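PDB 5ZIH: sensory opsin A,Chrimson from Chlamydomonas reinhardtii, which acts as a red light-activated channelrhodopsin, a retinal-bound seven-helix membrane protein that probably conducts cations when its chromophore absorbs light. Local coordinates for residues L253-Y258 with F298-A303; L149-A155 with G206-D210; H246-V251 with H305-I310. The contacts are given in a common frame with arbitrary orientation. Residue numbers count along the deposited sequence, not the author numbering.

Interaction 1 of 3, residues L253-Y258 with F298-A303. With OLC ((2R)-2,3-dihydroxypropyl (9Z)-octadec-9-enoate), chain Q.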
loop_
_atom_site.group_PDB
_atom_site.type_symbol
_atom_site.label_atom_id
_atom_site.label_comp_id
_atom_site.label_asym_id
_atom_site.label_seq_id
_atom_site.Cartn_x
_atom_site.Cartn_y
_atom_site.Cartn_z
ATOM N N LEU B 253 -18.411 14.281 15.325
ATOM C CA LEU B 253 -17.351 15.213 14.958
ATOM C C LEU B 253 -16.226 14.503 14.211
ATOM O O LEU B 253 -15.673 15.048 13.248
ATOM C CB LEU B 253 -16.817 15.913 16.206
ATOM C CG LEU B 253 -15.721 16.951 15.975
ATOM C CD1 LEU B 253 -16.238 18.088 15.105
ATOM C CD2 LEU B 253 -15.200 17.475 17.301
ATOM N N MET B 254 -15.872 13.289 14.643
ATOM C CA MET B 254 -14.908 12.492 13.891
ATOM C C MET B 254 -15.415 12.203 12.486
ATOM O O MET B 254 -14.638 12.205 11.522
ATOM C CB MET B 254 -14.616 11.183 14.625
ATOM C CG MET B 254 -13.928 11.359 15.959
ATOM S SD MET B 254 -13.633 9.799 16.808
ATOM C CE MET B 254 -12.629 8.949 15.598
ATOM N N ALA B 255 -16.720 11.949 12.350
ATOM C CA ALA B 255 -17.280 11.651 11.037
ATOM C C ALA B 255 -17.189 12.857 10.114
ATOM O O ALA B 255 -16.843 12.717 8.934
ATOM C CB ALA B 255 -18.728 11.183 11.176
ATOM N N TYR B 256 -17.485 14.049 10.634
ATOM C CA TYR B 256 -17.371 15.260 9.828
ATOM C C TYR B 256 -15.924 15.520 9.431
ATOM O O TYR B 256 -15.630 15.812 8.266
ATOM C CB TYR B 256 -17.952 16.455 10.589
ATOM C CG TYR B 256 -19.430 16.646 10.348
ATOM C CD1 TYR B 256 -19.884 17.344 9.235
ATOM C CD2 TYR B 256 -20.372 16.122 11.222
ATOM C CE1 TYR B 256 -21.233 17.515 9.001
ATOM C CE2 TYR B 256 -21.725 16.291 10.998
ATOM C CZ TYR B 256 -22.149 16.988 9.885
ATOM O OH TYR B 256 -23.494 17.160 9.655
ATOM N N ALA B 257 -15.003 15.408 10.392
ATOM C CA ALA B 257 -13.593 15.643 10.104
ATOM C C ALA B 257 -13.056 14.633 9.097
ATOM O O ALA B 257 -12.266 14.987 8.213
ATOM C CB ALA B 257 -12.779 15.593 11.399
ATOM N N TYR B 258 -13.479 13.373 9.211
ATOM C CA TYR B 258 -13.003 12.339 8.296
ATOM C C TYR B 258 -13.400 12.646 6.854
ATOM O O TYR B 258 -12.550 12.689 5.958
ATOM C CB TYR B 258 -13.547 10.975 8.723
ATOM C CG TYR B 258 -13.250 9.869 7.740
ATOM C CD1 TYR B 258 -12.072 9.143 7.823
ATOM C CD2 TYR B 258 -14.146 9.550 6.723
ATOM C CE1 TYR B 258 -11.795 8.128 6.925
ATOM C CE2 TYR B 258 -13.872 8.540 5.814
ATOM C CZ TYR B 258 -12.693 7.833 5.921
ATOM O OH TYR B 258 -12.400 6.827 5.032
ATOM N N PHE B 298 -6.078 15.910 14.385
ATOM C CA PHE B 298 -7.355 16.189 15.033
ATOM C C PHE B 298 -8.200 14.927 15.148
ATOM O O PHE B 298 -8.885 14.719 16.157
ATOM C CB PHE B 298 -8.099 17.275 14.258
ATOM C CG PHE B 298 -9.450 17.613 14.824
ATOM C CD1 PHE B 298 -9.566 18.314 16.016
ATOM C CD2 PHE B 298 -10.604 17.246 14.153
ATOM C CE1 PHE B 298 -10.811 18.633 16.536
ATOM C CE2 PHE B 298 -11.852 17.561 14.663
ATOM C CZ PHE B 298 -11.956 18.255 15.856
ATOM N N TRP B 299 -8.153 14.062 14.132
ATOM C CA TRP B 299 -8.997 12.871 14.134
ATOM C C TRP B 299 -8.486 11.819 15.112
ATOM O O TRP B 299 -9.283 11.180 15.810
ATOM C CB TRP B 299 -9.083 12.293 12.723
ATOM C CG TRP B 299 -10.102 11.207 12.564
ATOM C CD1 TRP B 299 -11.403 11.354 12.180
ATOM C CD2 TRP B 299 -9.903 9.802 12.774
ATOM N NE1 TRP B 299 -12.027 10.130 12.142
ATOM C CE2 TRP B 299 -11.126 9.162 12.500
ATOM C CE3 TRP B 299 -8.808 9.024 13.169
ATOM C CZ2 TRP B 299 -11.287 7.780 12.607
ATOM C CZ3 TRP B 299 -8.971 7.652 13.277
ATOM C CH2 TRP B 299 -10.201 7.046 12.998
ATOM N N THR B 300 -7.167 11.610 15.169
ATOM C CA THR B 300 -6.634 10.608 16.089
ATOM C C THR B 300 -6.713 11.071 17.534
ATOM O O THR B 300 -6.788 10.238 18.444
ATOM C CB THR B 300 -5.187 10.259 15.740
ATOM O OG1 THR B 300 -4.384 11.446 15.767
ATOM C CG2 THR B 300 -5.111 9.600 14.366
ATOM N N PHE B 301 -6.680 12.387 17.768
ATOM C CA PHE B 301 -6.877 12.893 19.123
ATOM C C PHE B 301 -8.276 12.565 19.626
ATOM O O PHE B 301 -8.453 12.161 20.781
ATOM C CB PHE B 301 -6.630 14.400 19.170
ATOM C CG PHE B 301 -7.064 15.037 20.457
ATOM C CD1 PHE B 301 -6.258 14.974 21.582
ATOM C CD2 PHE B 301 -8.284 15.684 20.549
ATOM C CE1 PHE B 301 -6.660 15.548 22.771
ATOM C CE2 PHE B 301 -8.691 16.256 21.735
ATOM C CZ PHE B 301 -7.878 16.189 22.848
ATOM N N LEU B 302 -9.283 12.738 18.772
ATOM C CA LEU B 302 -10.643 12.376 19.154
ATOM C C LEU B 302 -10.779 10.872 19.347
ATOM O O LEU B 302 -11.427 10.419 20.299
ATOM C CB LEU B 302 -11.628 12.876 18.101
ATOM C CG LEU B 302 -11.570 14.371 17.787
ATOM C CD1 LEU B 302 -12.619 14.744 16.746
ATOM C CD2 LEU B 302 -11.747 15.192 19.051
ATOM N N ALA B 303 -10.182 10.081 18.456
ATOM C CA ALA B 303 -10.173 8.634 18.648
ATOM C C ALA B 303 -9.502 8.260 19.965
ATOM O O ALA B 303 -9.988 7.388 20.694
ATOM C CB ALA B 303 -9.472 7.952 17.473
HETATM C C8 OLC Q . -16.975 19.850 3.516
HETATM C C24 OLC Q . -22.934 11.255 10.724
HETATM C C7 OLC Q . -17.840 18.618 3.769
HETATM C C6 OLC Q . -18.207 18.558 5.250
HETATM C C5 OLC Q . -19.487 17.747 5.446
HETATM C C4 OLC Q . -19.269 16.305 4.989
HETATM C C3 OLC Q . -20.469 15.450 5.399
HETATM C C2 OLC Q . -20.230 14.869 6.794
HETATM C C21 OLC Q . -22.380 12.261 8.493
HETATM C C1 OLC Q . -21.430 14.039 7.254
HETATM C C22 OLC Q . -22.015 11.170 9.503
HETATM O O19 OLC Q . -22.507 14.250 6.808
HETATM O O25 OLC Q . -22.893 10.042 11.429
HETATM O O23 OLC Q . -22.143 9.911 8.902
HETATM O O20 OLC Q . -21.245 13.033 8.213
#
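The helical segments 253-258 and 298-303 run nearly antiparallel, at 160° with a closest axis approach of 9.8 Å, and their backbones come closest at Met254 and Trp299, whose CA atoms are 5.9 Å apart. Met254 reaches across so that its CE lies over the Trp299 indole, 3.8 Å from the centroid of the six-membered ring, a CH-pi contact; its SD adds an oblique Met-aromatic approach. Nearer the backbone, Met254 CG meets Leu302 CB at 3.5 Å. Beside this pair, Leu253 CD2 packs on Phe298 CZ at 3.6 Å and on Leu302 CD1 at 3.8 Å, while Ala257 CB sits at the edge of the Phe298 ring. The indole nitrogen of Trp299 finds its hydrogen-bond partner in Tyr235 of helix 210-239. Tyr256 turns outward, one ring face covered by monoolein. Helix 298-317 starts just after the retinal-bearing lysine at position 296. The pairing between the two segments is carried mainly by apolar and CH-pi contacts.

Interaction 2 of 3, residues L149-A155 with G206-D210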
loop_
_atom_site.group_PDB
_atom_site.type_symbol
_atom_site.label_atom_id
_atom_site.label_comp_id
_atom_site.label_asym_id
_atom_site.label_seq_id
_atom_site.Cartn_x
_atom_site.Cartn_y
_atom_site.Cartn_z
ATOM N N LEU B 149 9.813 12.020 -14.355
ATOM C CA LEU B 149 9.711 10.930 -15.316
ATOM C C LEU B 149 10.301 11.316 -16.668
ATOM O O LEU B 149 10.423 12.493 -17.015
ATOM C CB LEU B 149 8.252 10.508 -15.510
ATOM C CG LEU B 149 7.469 9.918 -14.337
ATOM C CD1 LEU B 149 8.351 8.983 -13.557
ATOM C CD2 LEU B 149 6.882 10.998 -13.432
ATOM N N SER B 150 10.647 10.286 -17.448
ATOM C CA SER B 150 11.079 10.485 -18.826
ATOM C C SER B 150 9.951 10.986 -19.716
ATOM O O SER B 150 10.213 11.441 -20.835
ATOM C CB SER B 150 11.638 9.182 -19.396
ATOM O OG SER B 150 10.673 8.144 -19.336
ATOM N N THR B 151 8.707 10.900 -19.252
ATOM C CA THR B 151 7.570 11.411 -20.004
ATOM C C THR B 151 7.330 12.901 -19.785
ATOM O O THR B 151 6.335 13.429 -20.292
ATOM C CB THR B 151 6.309 10.626 -19.639
ATOM O OG1 THR B 151 6.240 10.464 -18.216
ATOM C CG2 THR B 151 6.325 9.259 -20.309
ATOM N N GLY B 152 8.202 13.590 -19.048
ATOM C CA GLY B 152 8.086 15.017 -18.842
ATOM C C GLY B 152 7.336 15.431 -17.592
ATOM O O GLY B 152 7.568 16.535 -17.087
ATOM N N ASN B 153 6.443 14.586 -17.083
ATOM C CA ASN B 153 5.697 14.898 -15.876
ATOM C C ASN B 153 6.518 14.563 -14.632
ATOM O O ASN B 153 7.581 13.941 -14.698
ATOM C CB ASN B 153 4.373 14.137 -15.848
ATOM C CG ASN B 153 4.564 12.637 -15.963
ATOM O OD1 ASN B 153 5.432 12.167 -16.701
ATOM N ND2 ASN B 153 3.757 11.877 -15.229
ATOM N N HIS B 154 6.007 14.992 -13.482
ATOM C CA HIS B 154 6.600 14.675 -12.196
ATOM C C HIS B 154 5.499 14.234 -11.239
ATOM O O HIS B 154 4.323 14.565 -11.418
ATOM C CB HIS B 154 7.367 15.870 -11.620
ATOM C CG HIS B 154 6.488 16.898 -10.980
ATOM N ND1 HIS B 154 5.955 17.961 -11.677
ATOM C CD2 HIS B 154 6.049 17.024 -9.705
ATOM C CE1 HIS B 154 5.224 18.697 -10.858
ATOM N NE2 HIS B 154 5.265 18.151 -9.656
ATOM N N ALA B 155 5.889 13.473 -10.217
ATOM C CA ALA B 155 4.935 12.938 -9.256
ATOM C C ALA B 155 5.528 12.985 -7.855
ATOM O O ALA B 155 6.730 12.780 -7.659
ATOM C CB ALA B 155 4.523 11.499 -9.604
ATOM N N GLY B 206 -0.990 9.442 -11.141
ATOM C CA GLY B 206 -0.016 10.519 -11.077
ATOM C C GLY B 206 1.220 10.241 -11.912
ATOM O O GLY B 206 1.810 11.154 -12.492
ATOM N N LEU B 207 1.623 8.970 -11.992
ATOM C CA LEU B 207 2.788 8.616 -12.793
ATOM C C LEU B 207 2.492 8.724 -14.283
ATOM O O LEU B 207 3.375 9.093 -15.064
ATOM C CB LEU B 207 3.251 7.204 -12.433
ATOM C CG LEU B 207 3.978 7.091 -11.094
ATOM C CD1 LEU B 207 4.229 5.638 -10.739
ATOM C CD2 LEU B 207 5.284 7.860 -11.152
ATOM N N ALA B 208 1.259 8.435 -14.692
ATOM C CA ALA B 208 0.910 8.381 -16.100
ATOM C C ALA B 208 0.652 9.774 -16.666
ATOM O O ALA B 208 0.657 10.786 -15.961
ATOM C CB ALA B 208 -0.322 7.504 -16.320
ATOM N N THR B 209 0.413 9.808 -17.974
ATOM C CA THR B 209 0.048 11.027 -18.681
ATOM C C THR B 209 -1.156 10.761 -19.572
ATOM O O THR B 209 -1.563 9.619 -19.783
ATOM C CB THR B 209 1.196 11.560 -19.549
ATOM O OG1 THR B 209 1.362 10.704 -20.690
ATOM C CG2 THR B 209 2.488 11.615 -18.756
ATOM N N ASP B 210 -1.725 11.841 -20.086
ATOM C CA ASP B 210 -2.746 11.831 -21.147
ATOM C C ASP B 210 -3.982 11.066 -20.653
ATOM O O ASP B 210 -4.339 11.142 -19.467
ATOM C CB ASP B 210 -2.129 11.307 -22.446
ATOM C CG ASP B 210 -1.066 12.241 -23.002
ATOM O OD1 ASP B 210 -0.829 13.304 -22.377
ATOM O OD2 ASP B 210 -0.475 11.923 -24.060
HETATM O O HOH W 1 4.829 8.650 -17.429
HETATM O O HOH W 2 1.586 13.863 -13.510
#
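Asn153 lays its carboxamide against the methyl of Thr209, with Asn153 CG 3.6 Å from Thr209 CG2, and sends its ND2 to the carbonyl Leu207 O at 2.8 Å. That oxygen lies in the last turn of helix 185-207, where main-chain acceptors run out of helical partners, so a side-chain amide can serve it. The other end of the amide is held too: Thr151 OG1 donates to Asn153 OD1 over a very short 2.4 Å. Asn153 and Thr151 belong to a beta hairpin of strands 147-148 and 154-155, whose type I turn spans Leu149 to Gly152; Gly152, at phi 93°, avoids the clash a CB would make with the preceding carbonyl. One water bridges Thr151 OG1 and Leu207 O, donating a hydrogen bond to each, and a second donates to Gly206 O and weakly accepts from Asn153 ND2. Beside the polar part, Leu207 CD2 rests on Ala155 CB at 4.0 Å and on Leu149 CD1 at 4.1 Å. Pro144 of the second subunit packs on Leu207 and Ala208.

Interaction 3 of 3, residues H246-V251 with H305-I310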
loop_
_atom_site.group_PDB
_atom_site.type_symbol
_atom_site.label_atom_id
_atom_site.label_comp_id
_atom_site.label_asym_id
_atom_site.label_seq_id
_atom_site.Cartn_x
_atom_site.Cartn_y
_atom_site.Cartn_z
ATOM N N HIS B 246 -21.805 12.376 25.638
ATOM C CA HIS B 246 -20.673 13.090 25.055
ATOM C C HIS B 246 -20.012 12.293 23.937
ATOM O O HIS B 246 -19.450 12.885 23.008
ATOM C CB HIS B 246 -19.660 13.425 26.155
ATOM C CG HIS B 246 -18.417 14.100 25.663
ATOM N ND1 HIS B 246 -18.379 15.435 25.319
ATOM C CD2 HIS B 246 -17.164 13.626 25.470
ATOM C CE1 HIS B 246 -17.156 15.752 24.931
ATOM N NE2 HIS B 246 -16.400 14.673 25.013
ATOM N N CYS B 247 -20.082 10.961 23.995
ATOM C CA CYS B 247 -19.339 10.137 23.045
ATOM C C CYS B 247 -19.929 10.213 21.642
ATOM O O CYS B 247 -19.190 10.168 20.651
ATOM C CB CYS B 247 -19.300 8.692 23.526
ATOM S SG CYS B 247 -18.317 8.450 25.014
ATOM N N ARG B 248 -21.253 10.330 21.533
ATOM C CA ARG B 248 -21.869 10.410 20.212
ATOM C C ARG B 248 -21.574 11.742 19.537
ATOM O O ARG B 248 -21.487 11.802 18.304
ATOM C CB ARG B 248 -23.376 10.177 20.317
ATOM C CG ARG B 248 -23.730 8.811 20.883
ATOM C CD ARG B 248 -25.202 8.485 20.727
ATOM N NE ARG B 248 -25.498 7.131 21.185
ATOM C CZ ARG B 248 -26.686 6.546 21.073
ATOM N NH1 ARG B 248 -27.697 7.196 20.512
ATOM N NH2 ARG B 248 -26.864 5.309 21.518
ATOM N N MET B 249 -21.416 12.814 20.318
ATOM C CA MET B 249 -20.991 14.087 19.744
ATOM C C MET B 249 -19.562 13.998 19.224
ATOM O O MET B 249 -19.232 14.581 18.184
ATOM C CB MET B 249 -21.117 15.200 20.783
ATOM C CG MET B 249 -20.685 16.572 20.287
ATOM S SD MET B 249 -19.174 17.174 21.073
ATOM C CE MET B 249 -19.762 17.530 22.729
ATOM N N VAL B 250 -18.705 13.260 19.931
ATOM C CA VAL B 250 -17.338 13.048 19.472
ATOM C C VAL B 250 -17.328 12.215 18.196
ATOM O O VAL B 250 -16.604 12.524 17.244
ATOM C CB VAL B 250 -16.502 12.391 20.588
ATOM C CG1 VAL B 250 -15.110 12.030 20.088
ATOM C CG2 VAL B 250 -16.420 13.312 21.793
ATOM N N VAL B 251 -18.140 11.155 18.154
ATOM C CA VAL B 251 -18.196 10.303 16.968
ATOM C C VAL B 251 -18.690 11.094 15.764
ATOM O O VAL B 251 -18.139 10.982 14.661
ATOM C CB VAL B 251 -19.075 9.067 17.233
ATOM C CG1 VAL B 251 -19.338 8.312 15.940
ATOM C CG2 VAL B 251 -18.412 8.156 18.254
ATOM N N HIS B 305 -9.266 10.342 22.537
ATOM C CA HIS B 305 -10.162 10.877 23.556
ATOM C C HIS B 305 -11.388 9.992 23.744
ATOM O O HIS B 305 -11.820 9.753 24.879
ATOM C CB HIS B 305 -10.579 12.299 23.180
ATOM C CG HIS B 305 -11.637 12.876 24.066
ATOM N ND1 HIS B 305 -11.354 13.443 25.289
ATOM C CD2 HIS B 305 -12.977 12.976 23.906
ATOM C CE1 HIS B 305 -12.475 13.868 25.845
ATOM N NE2 HIS B 305 -13.475 13.597 25.025
ATOM N N LEU B 306 -11.963 9.498 22.642
ATOM C CA LEU B 306 -13.150 8.653 22.728
ATOM C C LEU B 306 -12.879 7.389 23.534
ATOM O O LEU B 306 -13.688 7.002 24.387
ATOM C CB LEU B 306 -13.632 8.295 21.323
ATOM C CG LEU B 306 -14.915 7.482 21.188
ATOM C CD1 LEU B 306 -16.090 8.247 21.772
ATOM C CD2 LEU B 306 -15.167 7.151 19.731
ATOM N N ARG B 307 -11.743 6.734 23.277
ATOM C CA ARG B 307 -11.404 5.511 23.996
ATOM C C ARG B 307 -11.274 5.757 25.494
ATOM O O ARG B 307 -11.621 4.884 26.298
ATOM C CB ARG B 307 -10.111 4.921 23.428
ATOM C CG ARG B 307 -9.557 3.732 24.199
ATOM C CD ARG B 307 -8.455 3.045 23.404
ATOM N NE ARG B 307 -7.568 4.010 22.758
ATOM C CZ ARG B 307 -6.388 4.384 23.240
ATOM N NH1 ARG B 307 -5.933 3.870 24.375
ATOM N NH2 ARG B 307 -5.657 5.271 22.580
ATOM N N ILE B 308 -10.776 6.932 25.887
ATOM C CA ILE B 308 -10.710 7.276 27.305
ATOM C C ILE B 308 -12.113 7.465 27.872
ATOM O O ILE B 308 -12.438 6.966 28.955
ATOM C CB ILE B 308 -9.853 8.536 27.517
ATOM C CG1 ILE B 308 -8.421 8.304 27.043
ATOM C CG2 ILE B 308 -9.879 8.952 28.976
ATOM C CD1 ILE B 308 -7.615 9.577 26.970
ATOM N N LYS B 309 -12.967 8.187 27.144
ATOM C CA LYS B 309 -14.291 8.511 27.663
ATOM C C LYS B 309 -15.157 7.265 27.810
ATOM O O LYS B 309 -15.945 7.156 28.758
ATOM C CB LYS B 309 -14.966 9.537 26.758
ATOM C CG LYS B 309 -14.461 10.957 26.966
ATOM C CD LYS B 309 -14.710 11.406 28.397
ATOM C CE LYS B 309 -14.069 12.756 28.674
ATOM N NZ LYS B 309 -14.252 13.175 30.092
ATOM N N ILE B 310 -15.023 6.313 26.889
ATOM C CA ILE B 310 -15.774 5.068 27.011
ATOM C C ILE B 310 -15.244 4.238 28.173
ATOM O O ILE B 310 -16.017 3.620 28.915
ATOM C CB ILE B 310 -15.731 4.285 25.686
ATOM C CG1 ILE B 310 -16.370 5.110 24.565
ATOM C CG2 ILE B 310 -16.438 2.945 25.825
ATOM C CD1 ILE B 310 -16.324 4.445 23.214
#
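This is a mixed helix-helix contact, an apolar seam with one polar bridge at its margin, between the N-terminal part of helix 246-262 and the middle of helix 298-317. The two short segments are close to antiparallel, at 165°, with axes 10.2 Å apart at their closest and the nearest CA pair at Cys247 and Leu306, 6.4 Å. Leu306 is the main apolar element: its CD1 meets Cys247 CB at 3.7 Å, its CD2 meets Val251 CG2 at 3.7 Å, and Val250 CG1 lies 4.2 Å from Leu306 CB. Cys247 SG then reaches Ile310 CG1 and Lys309 CB, each at 3.9 Å. On the more exposed flank, His246 NE2 and His305 NE2 share a hydrogen bond of 3.1 Å; the rings meet edge to edge, planes at 80°, neither over the face of the other. Val242, in the loop before helix 246-262, touches Cys247, Val251 and Ile310, while Arg307 points elsewhere and forms a salt bridge with Glu122 of helix 120-139. Such an antiparallel pairing of the sixth and seventh transmembrane helices is characteristic of the seven-helix microbial rhodopsin fold.

Overall arrangement
Following the chain from the N terminus, interaction 2 comes first: it closes a loop of 50 residues, mostly helical, and joins the hairpin after helix 120-139 to the end of helix 185-207. Only after it has closed do the other two open. Interaction 3 starts at residue 246 and ends at 310, and interaction 1 is nested inside that loop; both join helix 246-262 to helix 298-317 as consecutive parts of one interface. Their centres are about 10 Å apart, and they touch where Met254 SD meets Leu306 CD2 at 4.2 Å. Interaction 2 lies on the opposite side of the chain's centre, its own centre about 34 Å and 44 Å from those of interactions 1 and 3.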